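Local coordinates for ribosomal RNA small subunit methyltransferase E (Legionella pneumophila, PDB 5O95), which probably methylates N3 of a specific uridine in 16S ribosomal RNA, using S-adenosyl-L-methionine as the methyl donor, at residues V163-L174 with Y185-I196; L81-I89 with V107-C118. All blocks are in the same frame, centred on the assembly; numbering follows the deposited sequence. Where two conformers were deposited one is given.

Interaction 1: V163-L174 with Y185-I196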
loop_
_atom_site.group_PDB
_atom_site.type_symbol
_atom_site.label_atom_id
_atom_site.label_comp_id
_atom_site.label_asym_id
_atom_site.label_seq_id
_atom_site.Cartn_x
_atom_site.Cartn_y
_atom_site.Cartn_z
ATOM N N VAL B 163 13.719 -21.286 -2.932
ATOM C CA VAL B 163 15.124 -20.896 -2.968
ATOM C C VAL B 163 15.942 -21.814 -3.874
ATOM O O VAL B 163 16.918 -21.372 -4.492
ATOM C CB VAL B 163 15.716 -20.739 -1.553
ATOM C CG1 VAL B 163 14.829 -19.819 -0.716
ATOM C CG2 VAL B 163 15.924 -22.089 -0.878
ATOM N N ARG B 164 15.553 -23.089 -3.992
ATOM C CA ARG B 164 16.300 -24.008 -4.844
ATOM C C ARG B 164 16.188 -23.601 -6.311
ATOM O O ARG B 164 17.169 -23.677 -7.061
ATOM C CB ARG B 164 15.816 -25.443 -4.612
ATOM C CG ARG B 164 15.795 -26.317 -5.857
ATOM C CD ARG B 164 15.700 -27.799 -5.499
ATOM N NE ARG B 164 14.717 -28.058 -4.450
ATOM C CZ ARG B 164 13.447 -28.375 -4.674
ATOM N NH1 ARG B 164 12.995 -28.477 -5.917
ATOM N NH2 ARG B 164 12.627 -28.591 -3.652
ATOM N N GLU B 165 15.019 -23.112 -6.719
ATOM C CA GLU B 165 14.748 -22.824 -8.121
ATOM C C GLU B 165 15.055 -21.390 -8.532
ATOM O O GLU B 165 15.132 -21.115 -9.736
ATOM C CB GLU B 165 13.280 -23.115 -8.445
ATOM C CG GLU B 165 12.898 -24.569 -8.251
ATOM C CD GLU B 165 11.422 -24.821 -8.478
ATOM O OE1 GLU B 165 10.639 -23.848 -8.529
ATOM O OE2 GLU B 165 11.043 -26.001 -8.599
ATOM N N ALA B 166 15.221 -20.473 -7.575
ATOM C CA ALA B 166 15.366 -19.059 -7.902
ATOM C C ALA B 166 16.656 -18.827 -8.680
ATOM O O ALA B 166 17.746 -19.182 -8.219
ATOM C CB ALA B 166 15.358 -18.227 -6.620
ATOM N N LYS B 167 16.534 -18.226 -9.862
ATOM C CA LYS B 167 17.694 -17.927 -10.690
ATOM C C LYS B 167 17.861 -16.434 -10.964
ATOM O O LYS B 167 18.720 -16.053 -11.770
ATOM C CB LYS B 167 17.658 -18.759 -11.977
ATOM C CG LYS B 167 17.709 -20.267 -11.706
ATOM C CD LYS B 167 17.566 -21.087 -12.980
ATOM C CE LYS B 167 17.567 -22.573 -12.656
ATOM N NZ LYS B 167 17.360 -23.432 -13.860
ATOM N N GLU B 168 17.087 -15.585 -10.292
ATOM C CA GLU B 168 17.194 -14.145 -10.477
ATOM C C GLU B 168 18.589 -13.652 -10.091
ATOM O O GLU B 168 19.250 -14.212 -9.211
ATOM C CB GLU B 168 16.133 -13.433 -9.624
ATOM C CG GLU B 168 14.705 -13.512 -10.165
ATOM C CD GLU B 168 14.024 -14.841 -9.883
ATOM O OE1 GLU B 168 14.553 -15.621 -9.064
ATOM O OE2 GLU B 168 12.952 -15.107 -10.467
ATOM N N HIS B 169 19.037 -12.584 -10.760
ATOM C CA HIS B 169 20.404 -12.101 -10.552
ATOM C C HIS B 169 20.599 -11.499 -9.169
ATOM O O HIS B 169 21.696 -11.584 -8.604
ATOM C CB HIS B 169 20.793 -11.075 -11.618
ATOM C CG HIS B 169 21.022 -11.670 -12.971
ATOM N ND1 HIS B 169 21.871 -11.105 -13.898
ATOM C CD2 HIS B 169 20.510 -12.777 -13.557
ATOM C CE1 HIS B 169 21.872 -11.838 -14.997
ATOM N NE2 HIS B 169 21.054 -12.859 -14.817
ATOM N N LEU B 170 19.566 -10.878 -8.619
ATOM C CA LEU B 170 19.602 -10.328 -7.273
ATOM C C LEU B 170 18.530 -11.032 -6.458
ATOM O O LEU B 170 17.390 -11.164 -6.912
ATOM C CB LEU B 170 19.331 -8.823 -7.307
ATOM C CG LEU B 170 19.237 -8.115 -5.948
ATOM C CD1 LEU B 170 20.554 -8.224 -5.176
ATOM C CD2 LEU B 170 18.840 -6.655 -6.157
ATOM N N LYS B 171 18.893 -11.501 -5.267
ATOM C CA LYS B 171 17.978 -12.288 -4.451
ATOM C C LYS B 171 17.939 -11.687 -3.054
ATOM O O LYS B 171 18.966 -11.617 -2.375
ATOM C CB LYS B 171 18.405 -13.757 -4.428
ATOM C CG LYS B 171 18.345 -14.405 -5.811
ATOM C CD LYS B 171 18.706 -15.884 -5.807
ATOM C CE LYS B 171 20.200 -16.099 -5.662
ATOM N NZ LYS B 171 20.605 -17.486 -6.090
ATOM N N LEU B 172 16.761 -11.215 -2.656
ATOM C CA LEU B 172 16.602 -10.489 -1.409
ATOM C C LEU B 172 15.531 -11.140 -0.548
ATOM O O LEU B 172 14.577 -11.742 -1.043
ATOM C CB LEU B 172 16.201 -9.046 -1.676
ATOM C CG LEU B 172 17.173 -8.266 -2.543
ATOM C CD1 LEU B 172 16.540 -6.911 -2.877
ATOM C CD2 LEU B 172 18.496 -8.074 -1.843
ATOM N N ILE B 173 15.693 -11.004 0.763
ATOM C CA ILE B 173 14.690 -11.475 1.704
ATOM C C ILE B 173 14.492 -10.385 2.747
ATOM O O ILE B 173 15.465 -9.823 3.256
ATOM C CB ILE B 173 15.102 -12.826 2.329
ATOM C CG1 ILE B 173 14.053 -13.325 3.327
ATOM C CG2 ILE B 173 16.507 -12.748 2.918
ATOM C CD1 ILE B 173 14.254 -14.789 3.680
ATOM N N LEU B 174 13.233 -10.061 3.036
ATOM C CA LEU B 174 12.921 -9.109 4.100
ATOM C C LEU B 174 13.135 -9.790 5.441
ATOM O O LEU B 174 12.298 -10.569 5.900
ATOM C CB LEU B 174 11.491 -8.601 3.972
ATOM C CG LEU B 174 11.277 -7.437 3.010
ATOM C CD1 LEU B 174 9.832 -7.005 3.053
ATOM C CD2 LEU B 174 12.189 -6.283 3.401
ATOM N N TYR B 185 22.548 -2.707 -2.234
ATOM C CA TYR B 185 22.375 -3.804 -3.172
ATOM C C TYR B 185 22.263 -3.267 -4.592
ATOM O O TYR B 185 21.734 -2.171 -4.803
ATOM C CB TYR B 185 21.113 -4.610 -2.840
ATOM C CG TYR B 185 21.209 -5.320 -1.517
ATOM C CD1 TYR B 185 22.202 -6.265 -1.290
ATOM C CD2 TYR B 185 20.315 -5.042 -0.490
ATOM C CE1 TYR B 185 22.310 -6.913 -0.075
ATOM C CE2 TYR B 185 20.418 -5.689 0.733
ATOM C CZ TYR B 185 21.407 -6.631 0.922
ATOM O OH TYR B 185 21.520 -7.279 2.133
ATOM N N PRO B 186 22.743 -4.024 -5.590
ATOM C CA PRO B 186 22.656 -3.603 -7.007
ATOM C C PRO B 186 21.261 -3.825 -7.579
ATOM O O PRO B 186 20.989 -4.762 -8.350
ATOM C CB PRO B 186 23.720 -4.484 -7.671
ATOM C CG PRO B 186 23.663 -5.762 -6.887
ATOM C CD PRO B 186 23.448 -5.311 -5.443
ATOM N N VAL B 187 20.330 -2.954 -7.186
ATOM C CA VAL B 187 18.948 -3.038 -7.648
ATOM C C VAL B 187 18.900 -2.429 -9.046
ATOM O O VAL B 187 18.883 -1.209 -9.213
ATOM C CB VAL B 187 17.970 -2.357 -6.689
ATOM C CG1 VAL B 187 16.551 -2.538 -7.188
ATOM C CG2 VAL B 187 18.119 -2.922 -5.268
ATOM N N GLN B 188 18.883 -3.289 -10.057
ATOM C CA GLN B 188 18.951 -2.891 -11.453
ATOM C C GLN B 188 18.509 -4.078 -12.288
ATOM O O GLN B 188 18.526 -5.215 -11.806
ATOM C CB GLN B 188 20.379 -2.494 -11.834
ATOM C CG GLN B 188 21.383 -3.599 -11.622
ATOM C CD GLN B 188 22.807 -3.093 -11.684
ATOM O OE1 GLN B 188 23.193 -2.199 -10.931
ATOM N NE2 GLN B 188 23.595 -3.656 -12.594
ATOM N N PRO B 189 18.085 -3.849 -13.527
ATOM C CA PRO B 189 17.723 -4.966 -14.393
ATOM C C PRO B 189 18.888 -5.932 -14.520
ATOM O O PRO B 189 20.053 -5.528 -14.383
ATOM C CB PRO B 189 17.418 -4.278 -15.733
ATOM C CG PRO B 189 16.970 -2.916 -15.343
ATOM C CD PRO B 189 17.835 -2.545 -14.165
ATOM N N PRO B 190 18.627 -7.213 -14.831
ATOM C CA PRO B 190 17.341 -7.732 -15.323
ATOM C C PRO B 190 16.255 -7.995 -14.286
ATOM O O PRO B 190 15.100 -7.632 -14.525
ATOM C CB PRO B 190 17.730 -9.055 -15.997
ATOM C CG PRO B 190 18.964 -9.503 -15.261
ATOM C CD PRO B 190 19.689 -8.237 -14.845
ATOM N N ASP B 191 16.597 -8.629 -13.167
ATOM C CA ASP B 191 15.557 -9.220 -12.346
ATOM C C ASP B 191 15.977 -9.293 -10.886
ATOM O O ASP B 191 17.153 -9.169 -10.535
ATOM C CB ASP B 191 15.132 -10.602 -12.865
ATOM C CG ASP B 191 16.303 -11.562 -13.047
ATOM O OD1 ASP B 191 17.441 -11.235 -12.664
ATOM O OD2 ASP B 191 16.073 -12.664 -13.580
ATOM N N VAL B 192 14.978 -9.504 -10.041
ATOM C CA VAL B 192 15.189 -9.609 -8.602
ATOM C C VAL B 192 14.132 -10.547 -8.045
ATOM O O VAL B 192 12.962 -10.482 -8.435
ATOM C CB VAL B 192 15.174 -8.214 -7.932
ATOM C CG1 VAL B 192 13.908 -7.461 -8.263
ATOM C CG2 VAL B 192 15.348 -8.328 -6.416
ATOM N N ALA B 193 14.555 -11.437 -7.146
ATOM C CA ALA B 193 13.644 -12.272 -6.373
ATOM C C ALA B 193 13.566 -11.673 -4.980
ATOM O O ALA B 193 14.593 -11.304 -4.407
ATOM C CB ALA B 193 14.131 -13.720 -6.301
ATOM N N LEU B 194 12.349 -11.511 -4.476
ATOM C CA LEU B 194 12.125 -10.921 -3.160
ATOM C C LEU B 194 11.216 -11.837 -2.366
ATOM O O LEU B 194 10.081 -12.097 -2.780
ATOM C CB LEU B 194 11.448 -9.556 -3.304
ATOM C CG LEU B 194 10.975 -8.873 -2.028
ATOM C CD1 LEU B 194 12.168 -8.473 -1.180
ATOM C CD2 LEU B 194 10.105 -7.673 -2.406
ATOM N N ILE B 195 11.702 -12.288 -1.212
ATOM C CA ILE B 195 10.934 -13.108 -0.283
ATOM C C ILE B 195 10.389 -12.209 0.818
ATOM O O ILE B 195 11.157 -11.553 1.529
ATOM C CB ILE B 195 11.803 -14.215 0.329
ATOM C CG1 ILE B 195 12.275 -15.180 -0.759
ATOM C CG2 ILE B 195 11.000 -14.982 1.383
ATOM C CD1 ILE B 195 13.184 -16.261 -0.259
ATOM N N ILE B 196 9.068 -12.188 0.966
ATOM C CA ILE B 196 8.407 -11.570 2.113
ATOM C C ILE B 196 7.801 -12.694 2.926
ATOM O O ILE B 196 6.940 -13.429 2.425
ATOM C CB ILE B 196 7.313 -10.604 1.659
ATOM C CG1 ILE B 196 7.920 -9.638 0.646
ATOM C CG2 ILE B 196 6.658 -9.919 2.862
ATOM C CD1 ILE B 196 7.497 -8.264 0.804
#
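Leu172 and Leu174 hydrogen-bond through their backbones to strand 191-196, which runs parallel to strand 170-174 with axes 4.6 Å apart at closest and 15° between them. Leu172 is gripped twice: its N donates to Ala193 O at 2.8 Å and its O accepts from Ile195 N. Leu170 O and Leu174 N supply one further bond each, to Ala193 N and Ile195 O. At the start of strand 191-196, Asp191 OD1 takes the backbone N-H of His169 at 2.8 Å. Asp191 CG, between its backbone N and carbonyl carbon (chi1 53°), brings the carboxylate there. That bond is almost straight (176°), yet it meets the carboxylate from above its plane. Just before that strand, Pro190, which follows a cis peptide bond, lays CG over the centre of the His169 ring, a CH-pi contact 3.6 Å from the centroid. Both strands belong to the parallel sheet of a SPOUT-type methyltransferase domain, and Leu174 is an S-adenosyl-L-methionine-binding residue. On the face of Leu172 and Leu194, helix 227-242 covers Leu194, and branched aliphatic chains suit this buried layer. Leu172 CD2 sits over the Tyr185 ring, 3.8 Å from its centroid; the phenol OH bonds instead to Pro217 O. Leu170 CD2 touches both Val187 CG2 and Val192 CG2. On the other face, Ile173 CG1 packs on Ile195 CB at 3.9 Å, while Ile195 CD1 reaches Val163 CG1 of helix 159-165.

Interaction 2: L81-I89 with V107-C118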
loop_
_atom_site.group_PDB
_atom_site.type_symbol
_atom_site.label_atom_id
_atom_site.label_comp_id
_atom_site.label_asym_id
_atom_site.label_seq_id
_atom_site.Cartn_x
_atom_site.Cartn_y
_atom_site.Cartn_z
ATOM N N LEU B 81 12.765 -3.658 -14.808
ATOM C CA LEU B 81 13.206 -4.491 -13.703
ATOM C C LEU B 81 12.113 -5.522 -13.447
ATOM O O LEU B 81 10.977 -5.148 -13.140
ATOM C CB LEU B 81 13.419 -3.621 -12.459
ATOM C CG LEU B 81 13.720 -4.360 -11.162
ATOM C CD1 LEU B 81 15.138 -4.938 -11.201
ATOM C CD2 LEU B 81 13.579 -3.426 -9.937
ATOM N N LYS B 82 12.435 -6.809 -13.618
ATOM C CA LYS B 82 11.456 -7.881 -13.435
ATOM C C LYS B 82 11.565 -8.412 -12.016
ATOM O O LYS B 82 12.541 -9.086 -11.674
ATOM C CB LYS B 82 11.717 -9.012 -14.428
ATOM C CG LYS B 82 11.909 -8.564 -15.842
ATOM C CD LYS B 82 10.749 -7.753 -16.321
ATOM C CE LYS B 82 10.988 -7.345 -17.777
ATOM N NZ LYS B 82 10.061 -6.291 -18.278
ATOM N N ILE B 83 10.590 -8.085 -11.182
ATOM C CA ILE B 83 10.590 -8.507 -9.785
ATOM C C ILE B 83 9.735 -9.758 -9.680
ATOM O O ILE B 83 8.600 -9.781 -10.168
ATOM C CB ILE B 83 10.027 -7.408 -8.878
ATOM C CG1 ILE B 83 10.793 -6.093 -9.099
ATOM C CG2 ILE B 83 10.079 -7.862 -7.423
ATOM C CD1 ILE B 83 10.218 -4.927 -8.306
ATOM N N HIS B 84 10.281 -10.793 -9.055
ATOM C CA HIS B 84 9.540 -11.998 -8.704
ATOM C C HIS B 84 9.325 -11.951 -7.193
ATOM O O HIS B 84 10.275 -12.135 -6.422
ATOM C CB HIS B 84 10.331 -13.240 -9.090
ATOM C CG HIS B 84 9.601 -14.521 -8.830
ATOM N ND1 HIS B 84 10.116 -15.748 -9.178
ATOM C CD2 HIS B 84 8.393 -14.766 -8.266
ATOM C CE1 HIS B 84 9.259 -16.697 -8.841
ATOM N NE2 HIS B 84 8.205 -16.127 -8.283
ATOM N N LEU B 85 8.078 -11.700 -6.788
ATOM C CA LEU B 85 7.682 -11.599 -5.392
ATOM C C LEU B 85 7.226 -12.963 -4.909
ATOM O O LEU B 85 6.358 -13.579 -5.531
ATOM C CB LEU B 85 6.496 -10.641 -5.270
ATOM C CG LEU B 85 5.890 -10.634 -3.862
ATOM C CD1 LEU B 85 6.893 -10.175 -2.775
ATOM C CD2 LEU B 85 4.619 -9.770 -3.854
ATOM N N ALA B 86 7.796 -13.417 -3.790
ATOM C CA ALA B 86 7.359 -14.643 -3.126
ATOM C C ALA B 86 6.737 -14.177 -1.820
ATOM O O ALA B 86 7.448 -13.688 -0.938
ATOM C CB ALA B 86 8.537 -15.586 -2.880
ATOM N N GLN B 87 5.407 -14.238 -1.732
ATOM C CA GLN B 87 4.661 -13.637 -0.629
ATOM C C GLN B 87 4.111 -14.762 0.227
ATOM O O GLN B 87 3.336 -15.587 -0.267
ATOM C CB GLN B 87 3.501 -12.793 -1.167
ATOM C CG GLN B 87 2.670 -12.099 -0.087
ATOM C CD GLN B 87 3.413 -10.944 0.583
ATOM O OE1 GLN B 87 4.362 -10.413 0.030
ATOM N NE2 GLN B 87 2.981 -10.561 1.790
ATOM N N ALA B 88 4.493 -14.785 1.503
ATOM C CA ALA B 88 4.004 -15.837 2.385
ATOM C C ALA B 88 2.491 -15.738 2.529
ATOM O O ALA B 88 1.927 -14.642 2.603
ATOM C CB ALA B 88 4.675 -15.715 3.746
ATOM N N ILE B 89 1.827 -16.896 2.557
ATOM C CA ILE B 89 0.379 -16.906 2.708
ATOM C C ILE B 89 0.004 -16.416 4.102
ATOM O O ILE B 89 0.799 -16.475 5.045
ATOM C CB ILE B 89 -0.235 -18.276 2.363
ATOM C CG1 ILE B 89 0.327 -19.372 3.273
ATOM C CG2 ILE B 89 0.022 -18.601 0.895
ATOM C CD1 ILE B 89 -0.370 -20.738 3.091
ATOM N N VAL B 107 4.877 -5.771 -10.751
ATOM C CA VAL B 107 5.549 -7.032 -10.454
ATOM C C VAL B 107 5.480 -7.920 -11.694
ATOM O O VAL B 107 4.490 -7.912 -12.426
ATOM C CB VAL B 107 4.882 -7.680 -9.228
ATOM C CG1 VAL B 107 3.547 -8.349 -9.626
ATOM C CG2 VAL B 107 5.813 -8.678 -8.538
ATOM N N ALA B 108 6.556 -8.669 -11.940
ATOM C CA ALA B 108 6.623 -9.539 -13.106
ATOM C C ALA B 108 6.071 -10.928 -12.819
ATOM O O ALA B 108 5.476 -11.548 -13.709
ATOM C CB ALA B 108 8.079 -9.656 -13.567
ATOM N N CYS B 109 6.235 -11.415 -11.592
ATOM C CA CYS B 109 5.906 -12.788 -11.229
ATOM C C CYS B 109 5.573 -12.811 -9.748
ATOM O O CYS B 109 6.217 -12.115 -8.965
ATOM C CB CYS B 109 7.118 -13.699 -11.422
ATOM S SG CYS B 109 6.708 -15.459 -11.465
ATOM N N ILE B 110 4.589 -13.626 -9.371
ATOM C CA ILE B 110 4.165 -13.753 -7.977
ATOM C C ILE B 110 4.073 -15.234 -7.643
ATOM O O ILE B 110 3.378 -15.972 -8.345
ATOM C CB ILE B 110 2.788 -13.108 -7.727
ATOM C CG1 ILE B 110 2.756 -11.664 -8.201
ATOM C CG2 ILE B 110 2.457 -13.172 -6.222
ATOM C CD1 ILE B 110 1.355 -11.143 -8.427
ATOM N N THR B 111 4.717 -15.651 -6.552
ATOM C CA THR B 111 4.578 -17.014 -6.027
ATOM C C THR B 111 3.994 -16.967 -4.622
ATOM O O THR B 111 4.606 -16.361 -3.729
ATOM C CB THR B 111 5.934 -17.740 -5.991
ATOM O OG1 THR B 111 6.433 -17.902 -7.322
ATOM C CG2 THR B 111 5.789 -19.120 -5.321
ATOM N N PRO B 112 2.828 -17.556 -4.371
ATOM C CA PRO B 112 2.384 -17.730 -2.981
ATOM C C PRO B 112 3.342 -18.685 -2.290
ATOM O O PRO B 112 3.697 -19.728 -2.830
ATOM C CB PRO B 112 0.980 -18.336 -3.129
ATOM C CG PRO B 112 0.562 -18.008 -4.565
ATOM C CD PRO B 112 1.840 -18.049 -5.340
ATOM N N LEU B 113 3.795 -18.301 -1.100
ATOM C CA LEU B 113 4.867 -19.002 -0.419
ATOM C C LEU B 113 4.335 -19.624 0.864
ATOM O O LEU B 113 3.564 -18.998 1.593
ATOM C CB LEU B 113 5.997 -18.021 -0.090
ATOM C CG LEU B 113 7.341 -18.607 0.346
ATOM C CD1 LEU B 113 7.962 -19.472 -0.762
ATOM C CD2 LEU B 113 8.282 -17.487 0.751
ATOM N N ILE B 114 4.749 -20.857 1.134
ATOM C CA ILE B 114 4.445 -21.533 2.393
ATOM C C ILE B 114 5.743 -21.630 3.165
ATOM O O ILE B 114 6.743 -22.143 2.648
ATOM C CB ILE B 114 3.828 -22.922 2.151
ATOM C CG1 ILE B 114 2.632 -22.791 1.201
ATOM C CG2 ILE B 114 3.421 -23.535 3.478
ATOM C CD1 ILE B 114 2.196 -24.119 0.591
ATOM N N THR B 115 5.741 -21.094 4.388
ATOM C CA THR B 115 6.892 -21.104 5.268
ATOM C C THR B 115 6.450 -21.642 6.617
ATOM O O THR B 115 5.257 -21.839 6.870
ATOM C CB THR B 115 7.508 -19.703 5.430
ATOM O OG1 THR B 115 6.746 -18.951 6.379
ATOM C CG2 THR B 115 7.531 -18.961 4.104
ATOM N N GLU B 116 7.441 -21.860 7.486
ATOM C CA GLU B 116 7.215 -22.591 8.730
ATOM C C GLU B 116 6.278 -21.832 9.662
ATOM O O GLU B 116 5.451 -22.442 10.353
ATOM C CB GLU B 116 8.558 -22.875 9.398
ATOM C CG GLU B 116 8.484 -23.652 10.702
ATOM C CD GLU B 116 9.861 -24.029 11.238
ATOM O OE1 GLU B 116 10.579 -24.803 10.568
ATOM O OE2 GLU B 116 10.231 -23.539 12.325
ATOM N N ARG B 117 6.360 -20.501 9.668
ATOM C CA ARG B 117 5.595 -19.692 10.606
ATOM C C ARG B 117 4.325 -19.076 10.017
ATOM O O ARG B 117 3.740 -18.190 10.646
ATOM C CB ARG B 117 6.484 -18.620 11.224
ATOM C CG ARG B 117 7.682 -19.231 11.909
ATOM C CD ARG B 117 8.457 -18.209 12.697
ATOM N NE ARG B 117 9.514 -18.828 13.490
ATOM C CZ ARG B 117 10.516 -18.135 14.024
ATOM N NH1 ARG B 117 10.584 -16.823 13.823
ATOM N NH2 ARG B 117 11.448 -18.746 14.751
ATOM N N CYS B 118 3.873 -19.521 8.846
ATOM C CA CYS B 118 2.608 -19.010 8.334
ATOM C C CYS B 118 1.461 -19.396 9.263
ATOM O O CYS B 118 1.473 -20.455 9.894
ATOM C CB CYS B 118 2.345 -19.531 6.920
ATOM S SG CYS B 118 3.499 -18.867 5.711
#
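Backbone hydrogen bonding joins Leu85, Gln87 and Ile89 to strand 109-114, which lies parallel to strand 82-88 at an axis angle of 33°. Leu85 and Gln87 each give N and O to the pairing, the shortest bond being Thr111 N to Leu85 O at 2.8 Å. Pro112 has no N-H to offer, but its place in the register asks for none: the neighbouring Thr111 and Leu113 make the bonds to strand 82-88. Where the pairing begins, Ile83 O accepts from two successive amides, Ala108 N and Cys109 N; the second bond is longer, 3.2 Å. With helix 94-104 between them, these strands form a beta-alpha-beta unit of the methyltransferase domain.

The polar side-chain contact centres on His84. With CG anti to the backbone N (chi1 -177°), its imidazole reaches along the sheet face to Thr111, where NE2 and OG1 share a hydrogen bond of 2.7 Å. In one of its two conformers, Cys109 SG lies over one ring face, 3.7 Å from the centroid and 15° off the normal, a sulfur-aromatic contact that may be made only part of the time. Farther along, Cys118 SG accepts a bond from Thr115 N at 3.4 Å, tying up the type I turn 115-118.

Apolar packing takes over elsewhere. Val107 CG2 rests on Leu85 CB at 3.9 Å, and Ala86 CB meets Leu113 CD2. At the far end Ile89 spreads its branches, CG2 to Pro112 CB and CD1 to Ile114 CG1, and Cys118 SG touches Ala88 CB.

His84 ND1 bonds to Glu168 OE2, so both ring nitrogens are engaged and the ring's rotation is fixed. The carboxylate would probably favour a proton on ND1 and could help stabilise a positive charge on this buried imidazole.

In the fold
Interactions 1 and 2 are neighbouring strand pairs of one six-stranded parallel sheet, joined where strand 191-196 lies beside strand 82-88: Val192 O and Leu194 O probably accept from His84 N and Ala86 N. Interaction 2 is the more deeply buried; interaction 1 is partly exposed where its loops carry His169 and Pro190. Their polar chemistry differs accordingly, a backbone amide held by a carboxylate near the surface against an enclosed imidazole-hydroxyl pair. Both approach the S-adenosyl-L-methionine site: Leu174 belongs to it, and the side chain of Ala88 lies close to Gly197, another residue of that site.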